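Local coordinates for giding protein-mglB (Thermus thermophilus, PDB 1J3W), which probably acts as a guanine-nucleotide exchange factor and molecular adaptor linked to gliding motility, at residues Arg91-Tyr95 / Val106-Glu111. Sequence-based numbering, arbitrary orientation.
Sequences RMGLY and VLVFDE
With chi1 at 60°, Phe-109 holds CG between its own backbone N and carbonyl carbon, and this swings the ring across to Gly-93 on the neighbouring strand. Gly-93 CA lies 3.8 Å from the centroid of the Phe-109 ring and 17° off its normal, a CH-pi contact over the face. A CB modelled on Gly-93 would collide with Phe-109 CZ, so the ring occupies the place of a side chain. The Tyr-95 backbone N meets the ring edge, and Phe-109 CE2 lies 4.1 Å from Tyr-95 CB. Replacing Phe-109 with an alanine would probably uncover Gly-93 and open a gap beneath helix 115-135, whose Leu-115 and Val-118 also touch the ring.

Four backbone hydrogen bonds fix the register, reciprocal between Gly-93 and Phe-109 and between Tyr-95 and Leu-107. Tyr-95 N reaches Leu-107 O at 2.9 Å, in the carbonyl plane, whereas Gly-93 N is tilted 24° from the carbonyl plane of Phe-109. Tyr-95 CD2 flanks Leu-107 CD1 at 4.0 Å, and the Tyr-95 hydroxyl is hydrogen-bonded to Glu-84 OE2.

On the face carrying Leu-94 and Val-108, Leu-94 CD1 packs 3.6 Å from Val-106 CG1. Met-92 folds back at its second and third torsions, bringing CE within 3.7 Å of Val-108 CG1 and close to Phe-109 O. Leu-77 of the second subunit packs on Met-92 and Val-108 and its Leu-73 on Leu-94, while helix 56-69 of the same chain covers Val-106 and Val-108. Together these contacts define an antiparallel beta hairpin, strands 93-98 and 103-109, within the helix-flanked antiparallel sheet of the Roadblock/LC7 fold.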
loop_
_atom_site.group_PDB
_atom_site.type_symbol
_atom_site.label_atom_id
_atom_site.label_comp_id
_atom_site.label_asym_id
_atom_site.label_seq_id
_atom_site.Cartn_x
_atom_site.Cartn_y
_atom_site.Cartn_z
ATOM N N ARG B 91 2.884 10.257 -21.075
ATOM C CA ARG B 91 1.768 10.935 -21.717
ATOM C C ARG B 91 0.602 11.165 -20.760
ATOM O O ARG B 91 0.027 12.255 -20.717
ATOM C CB ARG B 91 1.283 10.105 -22.908
ATOM C CG ARG B 91 2.358 9.828 -23.950
ATOM C CD ARG B 91 1.880 8.828 -24.993
ATOM N NE ARG B 91 1.666 7.496 -24.427
ATOM C CZ ARG B 91 2.632 6.725 -23.934
ATOM N NH1 ARG B 91 3.888 7.150 -23.934
ATOM N NH2 ARG B 91 2.343 5.529 -23.441
ATOM N N MET B 92 0.265 10.134 -19.992
ATOM C CA MET B 92 -0.853 10.194 -19.057
ATOM C C MET B 92 -0.475 10.644 -17.653
ATOM O O MET B 92 0.602 10.319 -17.155
ATOM C CB MET B 92 -1.523 8.824 -18.951
ATOM C CG MET B 92 -2.039 8.252 -20.260
ATOM S SD MET B 92 -3.181 9.352 -21.099
ATOM C CE MET B 92 -4.509 9.410 -19.957
ATOM N N GLY B 93 -1.393 11.373 -17.024
ATOM C CA GLY B 93 -1.198 11.861 -15.673
ATOM C C GLY B 93 -2.442 11.645 -14.828
ATOM O O GLY B 93 -3.552 11.456 -15.346
ATOM N N LEU B 94 -2.249 11.679 -13.516
ATOM C CA LEU B 94 -3.326 11.480 -12.560
ATOM C C LEU B 94 -3.223 12.519 -11.452
ATOM O O LEU B 94 -2.157 12.712 -10.870
ATOM C CB LEU B 94 -3.217 10.072 -11.961
ATOM C CG LEU B 94 -4.233 9.616 -10.916
ATOM C CD1 LEU B 94 -5.591 9.445 -11.567
ATOM C CD2 LEU B 94 -3.770 8.294 -10.309
ATOM N N TYR B 95 -4.330 13.199 -11.182
ATOM C CA TYR B 95 -4.403 14.201 -10.126
ATOM C C TYR B 95 -5.464 13.732 -9.145
ATOM O O TYR B 95 -6.589 13.424 -9.541
ATOM C CB TYR B 95 -4.822 15.558 -10.695
ATOM C CG TYR B 95 -5.073 16.622 -9.650
ATOM C CD1 TYR B 95 -4.026 17.376 -9.132
ATOM C CD2 TYR B 95 -6.363 16.868 -9.174
ATOM C CE1 TYR B 95 -4.247 18.352 -8.167
ATOM C CE2 TYR B 95 -6.597 17.846 -8.203
ATOM C CZ TYR B 95 -5.534 18.581 -7.706
ATOM O OH TYR B 95 -5.747 19.536 -6.734
ATOM N N VAL B 106 -10.748 12.827 -8.552
ATOM C CA VAL B 106 -9.759 12.197 -9.419
ATOM C C VAL B 106 -9.860 12.770 -10.832
ATOM O O VAL B 106 -10.944 12.831 -11.403
ATOM C CB VAL B 106 -9.986 10.670 -9.516
ATOM C CG1 VAL B 106 -8.930 10.040 -10.421
ATOM C CG2 VAL B 106 -9.951 10.043 -8.119
ATOM N N LEU B 107 -8.734 13.220 -11.379
ATOM C CA LEU B 107 -8.707 13.728 -12.747
ATOM C C LEU B 107 -7.653 12.947 -13.510
ATOM O O LEU B 107 -6.517 12.817 -13.053
ATOM C CB LEU B 107 -8.349 15.216 -12.798
ATOM C CG LEU B 107 -9.309 16.204 -12.134
ATOM C CD1 LEU B 107 -8.767 17.627 -12.261
ATOM C CD2 LEU B 107 -10.680 16.108 -12.801
ATOM N N VAL B 108 -8.039 12.403 -14.657
ATOM C CA VAL B 108 -7.116 11.669 -15.517
ATOM C C VAL B 108 -6.904 12.589 -16.709
ATOM O O VAL B 108 -7.872 13.057 -17.319
ATOM C CB VAL B 108 -7.718 10.340 -16.000
ATOM C CG1 VAL B 108 -6.790 9.691 -17.027
ATOM C CG2 VAL B 108 -7.935 9.413 -14.812
ATOM N N PHE B 109 -5.646 12.850 -17.046
ATOM C CA PHE B 109 -5.367 13.768 -18.139
ATOM C C PHE B 109 -4.204 13.324 -19.001
ATOM O O PHE B 109 -3.437 12.440 -18.619
ATOM C CB PHE B 109 -5.101 15.170 -17.563
ATOM C CG PHE B 109 -3.924 15.238 -16.611
ATOM C CD1 PHE B 109 -2.649 15.555 -17.076
ATOM C CD2 PHE B 109 -4.093 14.989 -15.247
ATOM C CE1 PHE B 109 -1.559 15.622 -16.197
ATOM C CE2 PHE B 109 -3.013 15.054 -14.363
ATOM C CZ PHE B 109 -1.747 15.369 -14.836
ATOM N N ASP B 110 -4.104 13.917 -20.185
ATOM C CA ASP B 110 -3.009 13.619 -21.095
ATOM C C ASP B 110 -2.264 14.919 -21.387
ATOM O O ASP B 110 -2.441 15.912 -20.672
ATOM C CB ASP B 110 -3.520 12.921 -22.376
ATOM C CG ASP B 110 -4.488 13.766 -23.183
ATOM O OD1 ASP B 110 -5.311 13.180 -23.920
ATOM O OD2 ASP B 110 -4.422 15.001 -23.107
ATOM N N GLU B 111 -1.418 14.920 -22.412
ATOM C CA GLU B 111 -0.636 16.110 -22.731
ATOM C C GLU B 111 -1.448 17.338 -23.119
ATOM O O GLU B 111 -0.928 18.453 -23.095
ATOM C CB GLU B 111 0.374 15.807 -23.844
ATOM C CG GLU B 111 -0.242 15.188 -25.082
ATOM C CD GLU B 111 -0.068 13.688 -25.120
ATOM O OE1 GLU B 111 1.043 13.235 -25.474
ATOM O OE2 GLU B 111 -1.031 12.964 -24.784
#